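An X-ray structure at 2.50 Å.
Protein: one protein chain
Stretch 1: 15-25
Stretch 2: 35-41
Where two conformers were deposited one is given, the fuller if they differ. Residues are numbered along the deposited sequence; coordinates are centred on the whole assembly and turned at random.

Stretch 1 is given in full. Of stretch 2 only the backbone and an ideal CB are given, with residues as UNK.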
# COMPACT_ATOMS: atom_id res chain seq x y z
N SER A 15 1.68 25.51 -13.42
CA SER A 15 0.55 26.34 -13.04
C SER A 15 0.00 25.94 -11.67
O SER A 15 -0.66 26.74 -11.01
CB SER A 15 -0.55 26.24 -14.10
OG SER A 15 0.01 26.10 -15.39
N LEU A 16 0.28 24.71 -11.26
CA LEU A 16 -0.23 24.18 -9.99
C LEU A 16 0.62 24.54 -8.78
O LEU A 16 0.27 24.20 -7.66
CB LEU A 16 -0.37 22.65 -10.06
CG LEU A 16 -1.48 21.99 -10.88
CD1 LEU A 16 -2.84 22.57 -10.54
CD2 LEU A 16 -1.23 22.08 -12.37
N LYS A 17 1.75 25.21 -9.01
CA LYS A 17 2.74 25.46 -7.95
C LYS A 17 2.19 26.02 -6.64
O LYS A 17 2.57 25.57 -5.55
CB LYS A 17 3.89 26.34 -8.45
CG LYS A 17 4.81 26.86 -7.34
CD LYS A 17 6.03 27.62 -7.87
CE LYS A 17 7.23 26.71 -8.05
NZ LYS A 17 8.47 27.45 -8.44
N GLU A 18 1.28 26.99 -6.74
CA GLU A 18 0.73 27.63 -5.55
C GLU A 18 -0.19 26.69 -4.77
O GLU A 18 -0.24 26.73 -3.55
CB GLU A 18 0.00 28.93 -5.91
CG GLU A 18 0.85 29.91 -6.71
CD GLU A 18 0.78 29.68 -8.21
OE1 GLU A 18 -0.31 29.86 -8.79
OE2 GLU A 18 1.82 29.31 -8.80
N ALA A 19 -0.90 25.82 -5.49
CA ALA A 19 -1.81 24.88 -4.84
C ALA A 19 -1.05 23.73 -4.18
O ALA A 19 -1.41 23.28 -3.09
CB ALA A 19 -2.81 24.33 -5.83
N MSE A 20 0.01 23.27 -4.84
CA MSE A 20 0.79 22.12 -4.38
C MSE A 20 1.55 22.40 -3.09
O MSE A 20 1.90 21.47 -2.36
CB MSE A 20 1.77 21.66 -5.46
CG MSE A 20 1.11 21.11 -6.71
SE MSE A 20 -0.23 19.75 -6.36
CE MSE A 20 0.93 18.38 -5.65
N ALA A 21 1.80 23.67 -2.81
CA ALA A 21 2.46 24.06 -1.56
C ALA A 21 1.54 23.86 -0.36
O ALA A 21 1.99 23.42 0.70
CB ALA A 21 2.93 25.49 -1.65
N LYS A 22 0.26 24.19 -0.52
CA LYS A 22 -0.72 23.96 0.54
C LYS A 22 -1.03 22.46 0.64
O LYS A 22 -1.35 21.96 1.72
CB LYS A 22 -1.99 24.76 0.27
CG LYS A 22 -3.05 24.68 1.36
CD LYS A 22 -2.65 25.48 2.59
CE LYS A 22 -3.86 26.07 3.31
NZ LYS A 22 -4.83 25.04 3.77
N ILE A 23 -0.92 21.76 -0.48
CA ILE A 23 -1.07 20.30 -0.50
C ILE A 23 0.02 19.62 0.33
O ILE A 23 -0.24 18.65 1.05
CB ILE A 23 -1.07 19.75 -1.95
CG1 ILE A 23 -2.35 20.14 -2.70
CG2 ILE A 23 -0.88 18.24 -1.96
CD1 ILE A 23 -3.61 19.50 -2.15
N GLU A 24 1.25 20.13 0.23
CA GLU A 24 2.38 19.56 0.97
C GLU A 24 2.24 19.71 2.48
O GLU A 24 2.38 18.74 3.22
CB GLU A 24 3.70 20.18 0.48
CG GLU A 24 4.38 19.43 -0.64
CD GLU A 24 5.50 20.23 -1.29
OE1 GLU A 24 6.67 19.80 -1.20
OE2 GLU A 24 5.21 21.28 -1.90
N GLU A 25 1.98 20.93 2.93
CA GLU A 25 1.84 21.21 4.37
C GLU A 25 0.63 20.50 4.98
O GLU A 25 0.63 20.18 6.16
CB GLU A 25 1.79 22.72 4.64
CG GLU A 25 0.38 23.30 4.79
CD GLU A 25 0.08 23.74 6.22
OE1 GLU A 25 -0.87 24.53 6.42
OE2 GLU A 25 0.80 23.29 7.14
N UNK A 35 7.74 12.34 2.54
CA UNK A 35 8.38 13.58 2.12
C UNK A 35 8.10 13.76 0.63
O UNK A 35 8.39 12.87 -0.17
CB UNK A 35 9.88 13.56 2.41
N UNK A 36 7.53 14.90 0.26
CA UNK A 36 7.20 15.16 -1.14
C UNK A 36 8.23 16.06 -1.80
O UNK A 36 8.61 17.10 -1.25
CB UNK A 36 5.81 15.79 -1.25
N UNK A 37 8.70 15.67 -2.99
CA UNK A 37 9.58 16.52 -3.78
C UNK A 37 8.88 16.87 -5.10
O UNK A 37 8.73 16.01 -5.97
CB UNK A 37 10.92 15.83 -4.04
N UNK A 38 8.44 18.12 -5.23
CA UNK A 38 7.64 18.52 -6.39
C UNK A 38 8.47 19.26 -7.44
O UNK A 38 9.02 20.33 -7.18
CB UNK A 38 6.47 19.40 -5.94
N UNK A 39 8.54 18.67 -8.63
CA UNK A 39 9.22 19.29 -9.76
C UNK A 39 8.19 19.86 -10.74
O UNK A 39 7.21 19.20 -11.08
CB UNK A 39 10.13 18.28 -10.46
N UNK A 40 8.42 21.09 -11.20
CA UNK A 40 7.50 21.75 -12.11
C UNK A 40 8.08 21.89 -13.52
O UNK A 40 9.30 22.04 -13.69
CB UNK A 40 7.13 23.13 -11.56
N UNK A 41 7.21 21.83 -14.53
CA UNK A 41 7.63 22.02 -15.90
C UNK A 41 6.48 22.00 -16.89
O UNK A 41 5.31 21.96 -16.49
CB UNK A 41 8.65 20.94 -16.28

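Stretch 2 is an extended strand running nearly antiparallel to the helix of stretch 1, at 171°, with the two axes 9.8 Å apart at their closest. Alternation sets the first rule: positions 36, 38 and 40 direct CA-to-CB toward the helix, and the intervening positions do not.

Position 35 points away, with nothing of stretch 1 near its ideal CB. The helix places no demand here, and a long polar chain is as good as any; the residue is Lys35, extended outward.

At position 36 the CB lies 4.0 Å from Glu24 CG and 4.1 Å from Glu24 OE1, so it meets both the methylene and a carboxylate oxygen. Leu, Ile, Val or Met could pack on the methylene, and a polar donor could also suit. Leu36 takes the apolar course, its CD1 packing 3.7 Å from Glu24 CG. Glu24 OE1 also comes within 3.3 Å of the backbone O of Leu36, but both atoms are acceptors, so this is proximity without a hydrogen bond.

Position 37 again points away from the helix. With phi/psi of -117/108, a beta-branched residue fits the strand well, though many polar ones would do; Thr37 occupies it.

Position 38 faces a slightly roomier space, its CB 4.6 Å from Glu24 OE2 and 5.2 Å from Met20 CB. A compact apolar residue would fill it, Val or Ile for preference in a strand, while a longer polar chain might seek the carboxylate. Val38 takes the compact solution, and its CG2 lies 3.9 Å from Glu24 CD. The carboxylate is satisfied in part by water: one molecule donates to Glu24 OE1 at 2.8 Å and accepts from the backbone N of Val38 at 3.2 Å, bridging helix and strand where no direct hydrogen bond joins them.

Position 39 is out of reach of stretch 1 and free to be polar. It is Asn39.

Position 40 points toward stretch 1 near Lys17, but its CB is still 5.0 Å from Lys17 CE, leaving room for something long and broad: an aromatic, or perhaps Met or Leu. Tyr40 fills the space and has the largest covered area in the contact. Lys17 CB sits over one face of the Tyr40 ring, 3.9 Å from its centroid and 19° off the normal, a CH-pi contact that uses the lysine's methylenes. Met20, a selenomethionine, approaches the ring edge with CG, 4.3 Å from Tyr40 CE1, and its CB lies 3.2 Å from Tyr40 OH.

Position 41 turns away, with phi/psi near -177/-174, a fully extended backbone that glycine tolerates easily; Gly41 is found there.

Stretch 2 35-41: KLTVNYG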
# COMPACT_ATOMS: atom_id res chain seq x y z
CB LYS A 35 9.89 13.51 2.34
CG LYS A 35 10.30 13.09 3.74
CD LYS A 35 11.72 12.52 3.73
CE LYS A 35 12.26 12.30 5.14
NZ LYS A 35 13.64 11.74 5.11
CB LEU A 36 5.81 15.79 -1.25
CG LEU A 36 4.61 15.00 -0.72
CD1 LEU A 36 3.34 15.83 -0.78
CD2 LEU A 36 4.41 13.72 -1.50
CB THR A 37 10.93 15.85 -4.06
OG1 THR A 37 11.67 15.73 -2.83
CG2 THR A 37 11.75 16.67 -5.04
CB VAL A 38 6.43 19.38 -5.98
CG1 VAL A 38 5.54 19.60 -7.18
CG2 VAL A 38 5.64 18.70 -4.89
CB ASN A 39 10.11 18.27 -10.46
CG ASN A 39 10.84 18.84 -11.66
OD1 ASN A 39 11.81 19.58 -11.51
ND2 ASN A 39 10.39 18.48 -12.85
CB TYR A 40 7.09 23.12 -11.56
CG TYR A 40 6.43 23.04 -10.21
CD1 TYR A 40 5.09 22.72 -10.10
CD2 TYR A 40 7.14 23.28 -9.05
CE1 TYR A 40 4.48 22.64 -8.86
CE2 TYR A 40 6.54 23.21 -7.81
CZ TYR A 40 5.21 22.89 -7.73
OH TYR A 40 4.61 22.81 -6.49
O HOH W 1 8.78 20.35 -2.98
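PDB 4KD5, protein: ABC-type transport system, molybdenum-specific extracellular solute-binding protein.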